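Local coordinates for protein acetylserotonin O-methyltransferase (Homo sapiens, PDB 4A6D) that methylates N-acetylserotonin with S-adenosyl-L-methionine as methyl donor, giving melatonin at the end of its biosynthetic pathway, and works as a homodimer, at residues K107-G110 with R111-R115; L120-A123 with V124-R128; R291-L294 with L295-L298; Q310-T313 with P314-H318. All coordinates share one frame; numbering follows the deposited sequence.

How the contacts relate
All four contacts are local, each within one helix or at a helix end, and follow one another along the chain. Contacts 1 and 2 lie on successive helices 103-117 and 120-126, their centres about 18 Å apart and their nearest atoms about 6 Å. Contacts 3 and 4 begin helices 294-305 and 314-324; their centres are about 13 Å apart and they touch where Thr296 O meets Glu311 CG at 3.7 Å. Contacts 1 to 3 each touch the second subunit with several residues, contact 4 through Gln310 alone. Toward the active site, Ser113 of contact 1 neighbours the substrate-binding residues Asn302 and Gln306, while Glu311 of contact 4 bonds His255, the inferred proton donor/acceptor.

Contact 1. Residues K107-G110 with R111-R115; sequences KYMG and RTSYR. With SO4 (sulfate ion), chain F.
Lys107 and Arg111, one turn apart on helix 103-117, run side by side in the same direction and reach a common sulfate ion; from Arg111 to Ser113 the helix widens into a pi-type turn. Lys107 CB lies over one face of the Arg111 guanidinium, 3.7 Å from NH1, whereas the sulfate sits at the edge of that group, in its plane. Lys107 NZ bonds sulfate O1 at 3.2 Å, and Arg111 NH1 adds weak bonds to O1 and O2. The ion, probably from the crystallisation liquor, is likely to balance the two positive charges, and Arg111 NH2 has its own salt bridge to Glu30. Thr112 crosses the Tyr108 ring obliquely, with OG1 over the centre of one face, 3.0 Å above the plane, and CB 4.2 Å from the centroid in a CH-pi contact. With CG anti to the backbone N (chi1 178°), Tyr108 turns one ring face to Thr112, and Phe156 meets that ring edge-to-face. The wide turn is closed by Tyr114 N bonding Met109 O at 2.8 Å, five residues back. Tyr114 stacks on Tyr114 of the second subunit, so the helix takes part in the dimer interface, while Ser113 OG makes a weak bond to the substrate-binding Gln306. Tyr108 O accepts twice from Thr112: from N at 2.8 Å, and from OG1 at 2.7 Å, the hydroxyl standing above the carbonyl plane, 40° out of it.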
# COMPACT_ATOMS: atom_id res chain seq x y z
N LYS A 107 -8.15 -6.55 8.44
CA LYS A 107 -7.92 -7.91 7.98
C LYS A 107 -8.62 -8.13 6.62
O LYS A 107 -8.03 -8.73 5.74
CB LYS A 107 -8.45 -8.92 9.00
CG LYS A 107 -7.64 -9.03 10.28
CD LYS A 107 -8.43 -9.80 11.31
CE LYS A 107 -7.62 -10.15 12.52
NZ LYS A 107 -8.38 -11.06 13.41
N TYR A 108 -9.85 -7.59 6.44
CA TYR A 108 -10.57 -7.73 5.17
C TYR A 108 -9.88 -6.97 4.03
O TYR A 108 -9.76 -7.52 2.94
CB TYR A 108 -12.05 -7.32 5.29
CG TYR A 108 -12.82 -7.39 3.99
CD1 TYR A 108 -13.42 -8.58 3.58
CD2 TYR A 108 -12.94 -6.28 3.16
CE1 TYR A 108 -14.14 -8.66 2.39
CE2 TYR A 108 -13.66 -6.34 1.96
CZ TYR A 108 -14.25 -7.54 1.58
OH TYR A 108 -14.93 -7.60 0.39
N MET A 109 -9.46 -5.70 4.28
CA MET A 109 -8.72 -4.86 3.32
C MET A 109 -7.42 -5.60 2.89
O MET A 109 -7.08 -5.66 1.70
CB MET A 109 -8.33 -3.50 3.94
CG MET A 109 -9.47 -2.53 4.12
SD MET A 109 -8.82 -0.87 4.45
CE MET A 109 -10.09 -0.20 5.25
N GLY A 110 -6.76 -6.22 3.87
CA GLY A 110 -5.55 -6.98 3.67
C GLY A 110 -5.71 -8.22 2.83
O GLY A 110 -4.89 -8.47 1.95
N ARG A 111 -6.77 -8.99 3.09
CA ARG A 111 -7.07 -10.26 2.41
C ARG A 111 -7.78 -10.13 1.06
O ARG A 111 -7.55 -10.96 0.19
CB ARG A 111 -7.86 -11.21 3.36
CG ARG A 111 -7.04 -11.71 4.56
CD ARG A 111 -7.88 -12.16 5.75
NE ARG A 111 -7.06 -12.27 6.97
CZ ARG A 111 -7.54 -12.46 8.19
NH1 ARG A 111 -8.85 -12.57 8.39
NH2 ARG A 111 -6.71 -12.54 9.23
N THR A 112 -8.66 -9.14 0.87
CA THR A 112 -9.41 -9.02 -0.38
C THR A 112 -9.05 -7.80 -1.22
O THR A 112 -8.59 -7.96 -2.35
CB THR A 112 -10.92 -9.11 -0.13
OG1 THR A 112 -11.26 -8.03 0.73
CG2 THR A 112 -11.33 -10.40 0.52
N SER A 113 -9.31 -6.59 -0.72
CA SER A 113 -9.07 -5.33 -1.43
C SER A 113 -7.64 -5.20 -1.94
O SER A 113 -7.44 -4.78 -3.08
CB SER A 113 -9.39 -4.13 -0.53
OG SER A 113 -10.58 -4.36 0.21
N TYR A 114 -6.65 -5.54 -1.10
CA TYR A 114 -5.22 -5.48 -1.42
C TYR A 114 -4.92 -6.31 -2.65
O TYR A 114 -4.26 -5.82 -3.57
CB TYR A 114 -4.36 -5.91 -0.21
CG TYR A 114 -2.88 -5.78 -0.44
CD1 TYR A 114 -2.15 -6.80 -1.05
CD2 TYR A 114 -2.19 -4.65 -0.01
CE1 TYR A 114 -0.78 -6.69 -1.26
CE2 TYR A 114 -0.81 -4.53 -0.20
CZ TYR A 114 -0.11 -5.54 -0.84
OH TYR A 114 1.25 -5.44 -1.02
N ARG A 115 -5.43 -7.55 -2.69
CA ARG A 115 -5.29 -8.48 -3.81
C ARG A 115 -5.87 -7.82 -5.08
O ARG A 115 -5.12 -7.59 -6.03
CB ARG A 115 -6.00 -9.81 -3.51
CG ARG A 115 -5.07 -10.85 -2.88
CD ARG A 115 -5.37 -12.29 -3.32
NE ARG A 115 -5.25 -12.52 -4.77
CZ ARG A 115 -4.11 -12.68 -5.44
NH1 ARG A 115 -2.94 -12.61 -4.80
NH2 ARG A 115 -4.12 -12.90 -6.75
S SO4 F . -10.61 -13.60 11.59
O1 SO4 F . -9.14 -13.60 11.59
O2 SO4 F . -11.09 -14.20 10.35
O3 SO4 F . -11.10 -14.36 12.73
O4 SO4 F . -11.12 -12.21 11.69

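Contact 2. Residues L120-A123 with V124-R128; sequences LADA and VREGR
Asp122 places CG anti to its carbonyl carbon (chi1 -63°), while Arg125, with chi1 at an unusual -103° and an extended chain from CG to NE, runs back across it. Asp122 OD1 and Arg125 NH1 thereby form a salt bridge with a weak 3.4 Å hydrogen bond; the oxygen lies at the guanidinium edge, but the carboxylate plane is turned 55° from it. NH1 also touches Ala121 CB at 3.5 Å, and its stronger partner is Glu30 of the second subunit. Glu126, bent at its second torsion, lies alongside Asp122 and points the same way. Its OE2 packs 3.6 Å from Asp122 CB, which leaves OE2 and Asp122 OD1 4.4 Å apart, a proximity of like charges that Arg125 probably eases. Glu126 OE1 stands above the guanidinium face of Arg128, 3.2 Å from NH1, an attraction of charges with no N-H aimed at the oxygen. The apolar flank is simpler, with Leu120 CD1 against Val124 CG2 at 3.9 Å. At the C-terminal end of the helix, Ala123 O accepts from Gly127 N at 2.8 Å and weakly from Arg128 N, and the positive phi of Gly127 turns the chain out of the helix. In the fold, helix 120-126 rests through Leu120 and Ala123 on Leu301 and Val305 of helix 294-305, while Leu120, Val124 and Arg125 pack on helices 7-31 and 57-69 of the second subunit.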
# COMPACT_ATOMS: atom_id res chain seq x y z
N LEU A 120 -5.25 -2.95 -10.52
CA LEU A 120 -5.75 -1.57 -10.69
C LEU A 120 -5.66 -1.06 -12.13
O LEU A 120 -6.63 -0.50 -12.63
CB LEU A 120 -5.08 -0.55 -9.72
CG LEU A 120 -5.55 0.91 -9.87
CD1 LEU A 120 -7.05 1.05 -9.59
CD2 LEU A 120 -4.80 1.82 -8.99
N ALA A 121 -4.49 -1.26 -12.77
CA ALA A 121 -4.23 -0.81 -14.13
C ALA A 121 -5.24 -1.37 -15.13
O ALA A 121 -5.70 -0.63 -16.00
CB ALA A 121 -2.80 -1.16 -14.54
N ASP A 122 -5.67 -2.64 -14.94
CA ASP A 122 -6.67 -3.25 -15.81
C ASP A 122 -8.08 -2.80 -15.50
O ASP A 122 -8.87 -2.67 -16.42
CB ASP A 122 -6.57 -4.78 -15.82
CG ASP A 122 -5.27 -5.33 -16.37
OD1 ASP A 122 -4.58 -4.60 -17.14
OD2 ASP A 122 -4.93 -6.48 -16.02
N ALA A 123 -8.39 -2.56 -14.20
CA ALA A 123 -9.71 -2.04 -13.78
C ALA A 123 -9.89 -0.64 -14.34
O ALA A 123 -10.95 -0.31 -14.82
CB ALA A 123 -9.82 -2.04 -12.27
N VAL A 124 -8.81 0.15 -14.38
CA VAL A 124 -8.78 1.48 -14.99
C VAL A 124 -8.89 1.29 -16.53
O VAL A 124 -9.79 1.87 -17.13
CB VAL A 124 -7.51 2.29 -14.57
CG1 VAL A 124 -7.33 3.54 -15.42
CG2 VAL A 124 -7.56 2.66 -13.09
N ARG A 125 -8.02 0.44 -17.13
CA ARG A 125 -8.00 0.11 -18.56
C ARG A 125 -9.37 -0.31 -19.11
O ARG A 125 -9.79 0.21 -20.13
CB ARG A 125 -6.99 -1.02 -18.85
CG ARG A 125 -5.69 -0.54 -19.48
CD ARG A 125 -4.68 -1.66 -19.67
NE ARG A 125 -3.33 -1.13 -19.83
CZ ARG A 125 -2.33 -1.32 -18.97
NH1 ARG A 125 -2.51 -2.05 -17.88
NH2 ARG A 125 -1.13 -0.80 -19.21
N GLU A 126 -10.06 -1.23 -18.42
CA GLU A 126 -11.33 -1.81 -18.86
C GLU A 126 -12.57 -1.14 -18.34
O GLU A 126 -13.65 -1.34 -18.92
CB GLU A 126 -11.37 -3.31 -18.52
CG GLU A 126 -10.33 -4.15 -19.26
CD GLU A 126 -9.81 -5.37 -18.53
OE1 GLU A 126 -10.63 -6.08 -17.90
OE2 GLU A 126 -8.59 -5.64 -18.61
N GLY A 127 -12.45 -0.42 -17.23
CA GLY A 127 -13.58 0.24 -16.59
C GLY A 127 -14.49 -0.73 -15.88
O GLY A 127 -15.69 -0.45 -15.73
N ARG A 128 -13.94 -1.85 -15.40
CA ARG A 128 -14.73 -2.87 -14.70
C ARG A 128 -13.98 -3.55 -13.52
O ARG A 128 -12.75 -3.50 -13.48
CB ARG A 128 -15.29 -3.92 -15.70
CG ARG A 128 -14.23 -4.80 -16.37
CD ARG A 128 -14.82 -5.87 -17.25
NE ARG A 128 -14.61 -5.58 -18.67
CZ ARG A 128 -13.87 -6.33 -19.49
NH1 ARG A 128 -13.28 -7.43 -19.04
NH2 ARG A 128 -13.73 -5.98 -20.76

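Contact 3. Residues R291-L294 with L295-L298; sequences RGPL and LTQL
Pro293 O receives Gln297 N at 3.0 Å and Leu294 O receives Leu298 N at 2.9 Å, two nearly straight bonds that start helix 294-305 just after the cis peptide before Pro293. Pro293 holds the N-cap position, and its CD and CG pack on Thr296, CD lying 3.5 Å from OG1; that hydroxyl is bonded to Ser284 OG. Gln297 reaches back along the approaching loop. With CG anti to the carbonyl carbon (chi1 -72°) and the chain extended beyond, its amide meets the backbone of Arg291 and Gly292, CD 3.6 Å from Gly292 N, while OE1 comes 3.3 Å from Leu294 CA. The helix belongs to the Rossmann-like methyltransferase domain and carries the substrate-binding Asn302 one turn beyond Leu298. The amide works across the dimer interface: OE1 bonds Ser69 OG of the second subunit, and NE2 weakly bonds Asp65 O of that chain. An alanine here removes the amide, which would probably leave that Ser69 without its mate and open a gap beside Gly292. Asp65 of that chain takes a salt bridge from Arg291 NE. Leu294 CD1 crosses to Leu298 CG at 4.0 Å, and these leucines pack on Leu70 and Val21 of the second subunit.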
# COMPACT_ATOMS: atom_id res chain seq x y z
N ARG A 291 -12.91 16.18 -7.05
CA ARG A 291 -11.50 16.22 -6.71
C ARG A 291 -11.15 16.14 -5.22
O ARG A 291 -10.07 16.52 -4.81
CB ARG A 291 -10.80 17.38 -7.44
CG ARG A 291 -9.51 16.90 -8.12
CD ARG A 291 -9.05 17.81 -9.23
NE ARG A 291 -9.99 17.82 -10.36
CZ ARG A 291 -10.88 18.78 -10.60
NH1 ARG A 291 -10.97 19.83 -9.80
NH2 ARG A 291 -11.66 18.71 -11.67
N GLY A 292 -12.03 15.57 -4.43
CA GLY A 292 -11.78 15.36 -3.02
C GLY A 292 -13.05 14.96 -2.31
O GLY A 292 -14.14 15.07 -2.87
N PRO A 293 -12.98 14.54 -1.04
CA PRO A 293 -11.74 14.32 -0.24
C PRO A 293 -10.96 13.15 -0.83
O PRO A 293 -11.55 12.28 -1.49
CB PRO A 293 -12.28 14.00 1.16
CG PRO A 293 -13.81 14.40 1.14
CD PRO A 293 -14.21 14.21 -0.28
N LEU A 294 -9.63 13.12 -0.61
CA LEU A 294 -8.77 12.08 -1.13
C LEU A 294 -9.26 10.67 -0.77
O LEU A 294 -9.32 9.80 -1.65
CB LEU A 294 -7.32 12.32 -0.67
CG LEU A 294 -6.26 11.23 -0.96
CD1 LEU A 294 -6.24 10.81 -2.43
CD2 LEU A 294 -4.90 11.72 -0.52
N LEU A 295 -9.61 10.45 0.51
CA LEU A 295 -10.08 9.15 0.98
C LEU A 295 -11.33 8.71 0.18
O LEU A 295 -11.42 7.55 -0.18
CB LEU A 295 -10.32 9.20 2.51
CG LEU A 295 -10.76 7.88 3.18
CD1 LEU A 295 -10.30 7.83 4.62
CD2 LEU A 295 -12.26 7.75 3.18
N THR A 296 -12.26 9.64 -0.13
CA THR A 296 -13.48 9.39 -0.91
C THR A 296 -13.16 9.04 -2.35
O THR A 296 -13.77 8.14 -2.91
CB THR A 296 -14.46 10.56 -0.79
OG1 THR A 296 -14.70 10.81 0.60
CG2 THR A 296 -15.78 10.29 -1.47
N GLN A 297 -12.20 9.78 -2.95
CA GLN A 297 -11.72 9.50 -4.31
C GLN A 297 -11.12 8.07 -4.35
O GLN A 297 -11.38 7.33 -5.30
CB GLN A 297 -10.64 10.51 -4.72
CG GLN A 297 -11.13 11.92 -5.00
CD GLN A 297 -9.92 12.79 -5.20
OE1 GLN A 297 -9.24 13.17 -4.25
NE2 GLN A 297 -9.55 13.03 -6.42
N LEU A 298 -10.34 7.68 -3.30
CA LEU A 298 -9.74 6.35 -3.25
C LEU A 298 -10.85 5.30 -3.17
O LEU A 298 -10.81 4.32 -3.92
CB LEU A 298 -8.70 6.18 -2.11
CG LEU A 298 -7.39 7.00 -2.20
CD1 LEU A 298 -6.66 6.96 -0.90
CD2 LEU A 298 -6.47 6.49 -3.30

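Contact 4. Residues Q310-T313 with P314-H318; sequences QERT and PTHYH. With SO4 (sulfate ion), chain E.
Tyr317 OH is gripped by two waters that tie it to backbone and side-chain atoms of residues 310-312. One water donates to OH and to Gln310 O and accepts from Arg312 NH1. The other accepts from Tyr317 OH at 2.7 Å and from Arg312 N at 2.9 Å, and donates to Glu311 OE1 at 2.6 Å. Glu311 OE2 meanwhile bonds ND1 of His255, the inferred proton donor/acceptor, so Tyr317 and its water stand in a second shell that probably positions Glu311. The Arg312 chain serves two rings: CB lies over one face of Tyr317, 3.9 Å from the centroid and toward the rim, and CD lies 3.8 Å from the centroid of His316, almost on the ring normal. The guanidinium is turned 75° from the imidazole, has Gln310 CG over one face, and makes a salt bridge through NH2 to Asp259. This is a helix N-terminus, with Thr313 as N-cap of helix 314-324. Holding OG1 between its backbone N and carbonyl carbon (chi1 69°), Thr313 accepts the capping bond from His316 N at 3.2 Å, and its O receives Tyr317 N. A third water joins Thr313 N to His316 ND1, 2.7 Å from the latter, while His316 NE2 bonds Asp259. A leucine in place of His316 loses both ring nitrogens and would probably leave Asp259 OD2 and this water short of a partner. His318 takes no part in the cap; its NE2 bonds O4 of a sulfate ion, probably from the crystallisation liquor, at 3.3 Å, the oxygen lying in the ring plane.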
# COMPACT_ATOMS: atom_id res chain seq x y z
N GLN A 310 -19.55 3.55 -7.80
CA GLN A 310 -18.66 4.70 -7.67
C GLN A 310 -19.15 5.47 -6.47
O GLN A 310 -20.28 5.24 -6.00
CB GLN A 310 -18.83 5.62 -8.93
CG GLN A 310 -20.30 5.98 -9.21
CD GLN A 310 -20.61 6.83 -10.44
OE1 GLN A 310 -21.54 6.50 -11.22
NE2 GLN A 310 -19.99 8.00 -10.54
N GLU A 311 -18.34 6.42 -6.01
CA GLU A 311 -18.79 7.36 -4.99
C GLU A 311 -19.44 8.52 -5.77
O GLU A 311 -19.19 8.67 -6.97
CB GLU A 311 -17.66 7.79 -4.04
CG GLU A 311 -17.10 6.64 -3.19
CD GLU A 311 -18.05 5.84 -2.32
OE1 GLU A 311 -19.06 6.40 -1.84
OE2 GLU A 311 -17.79 4.63 -2.14
N ARG A 312 -20.35 9.27 -5.15
CA ARG A 312 -21.04 10.34 -5.89
C ARG A 312 -21.06 11.64 -5.14
O ARG A 312 -20.88 11.65 -3.92
CB ARG A 312 -22.48 9.90 -6.29
CG ARG A 312 -22.55 8.64 -7.19
CD ARG A 312 -23.96 8.07 -7.24
NE ARG A 312 -24.17 7.12 -8.33
CZ ARG A 312 -24.14 5.79 -8.21
NH1 ARG A 312 -23.83 5.23 -7.04
NH2 ARG A 312 -24.41 5.02 -9.24
N THR A 313 -21.29 12.74 -5.87
CA THR A 313 -21.45 14.11 -5.34
C THR A 313 -22.88 14.31 -4.85
O THR A 313 -23.81 13.63 -5.33
CB THR A 313 -21.14 15.18 -6.43
OG1 THR A 313 -22.14 15.17 -7.44
CG2 THR A 313 -19.70 15.05 -7.03
N PRO A 314 -23.11 15.31 -3.94
CA PRO A 314 -24.48 15.60 -3.48
C PRO A 314 -25.49 15.81 -4.62
O PRO A 314 -26.63 15.29 -4.56
CB PRO A 314 -24.28 16.87 -2.66
CG PRO A 314 -22.93 16.75 -2.12
CD PRO A 314 -22.14 16.20 -3.27
N THR A 315 -25.08 16.55 -5.67
CA THR A 315 -25.89 16.83 -6.85
C THR A 315 -26.28 15.51 -7.57
O THR A 315 -27.41 15.36 -8.02
CB THR A 315 -25.12 17.81 -7.75
OG1 THR A 315 -25.05 19.08 -7.09
CG2 THR A 315 -25.73 17.99 -9.09
N HIS A 316 -25.31 14.55 -7.67
CA HIS A 316 -25.53 13.26 -8.31
C HIS A 316 -26.59 12.46 -7.55
O HIS A 316 -27.52 11.95 -8.18
CB HIS A 316 -24.22 12.49 -8.45
CG HIS A 316 -24.26 11.34 -9.42
ND1 HIS A 316 -23.10 10.72 -9.84
CD2 HIS A 316 -25.32 10.72 -10.01
CE1 HIS A 316 -23.48 9.76 -10.66
NE2 HIS A 316 -24.81 9.72 -10.79
N TYR A 317 -26.49 12.41 -6.20
CA TYR A 317 -27.49 11.74 -5.34
C TYR A 317 -28.82 12.44 -5.45
O TYR A 317 -29.85 11.77 -5.46
CB TYR A 317 -27.04 11.67 -3.88
CG TYR A 317 -25.99 10.61 -3.61
CD1 TYR A 317 -26.31 9.25 -3.68
CD2 TYR A 317 -24.69 10.96 -3.26
CE1 TYR A 317 -25.36 8.27 -3.39
CE2 TYR A 317 -23.73 9.98 -2.97
CZ TYR A 317 -24.07 8.64 -3.03
OH TYR A 317 -23.14 7.67 -2.77
N HIS A 318 -28.80 13.78 -5.66
CA HIS A 318 -30.00 14.58 -5.87
C HIS A 318 -30.68 14.21 -7.17
O HIS A 318 -31.88 14.02 -7.13
CB HIS A 318 -29.68 16.10 -5.81
CG HIS A 318 -30.90 16.97 -5.64
ND1 HIS A 318 -30.78 18.35 -5.48
CD2 HIS A 318 -32.21 16.64 -5.59
CE1 HIS A 318 -32.02 18.81 -5.33
NE2 HIS A 318 -32.91 17.82 -5.40
S SO4 E . -36.19 19.08 -4.21
O1 SO4 E . -35.41 20.32 -4.00
O2 SO4 E . -35.61 18.05 -3.35
O3 SO4 E . -37.63 19.27 -3.91
O4 SO4 E . -36.05 18.66 -5.61
O HOH W 1 -22.77 6.30 -4.84
O HOH W 2 -20.60 8.46 -2.38
O HOH W 3 -20.90 12.02 -8.98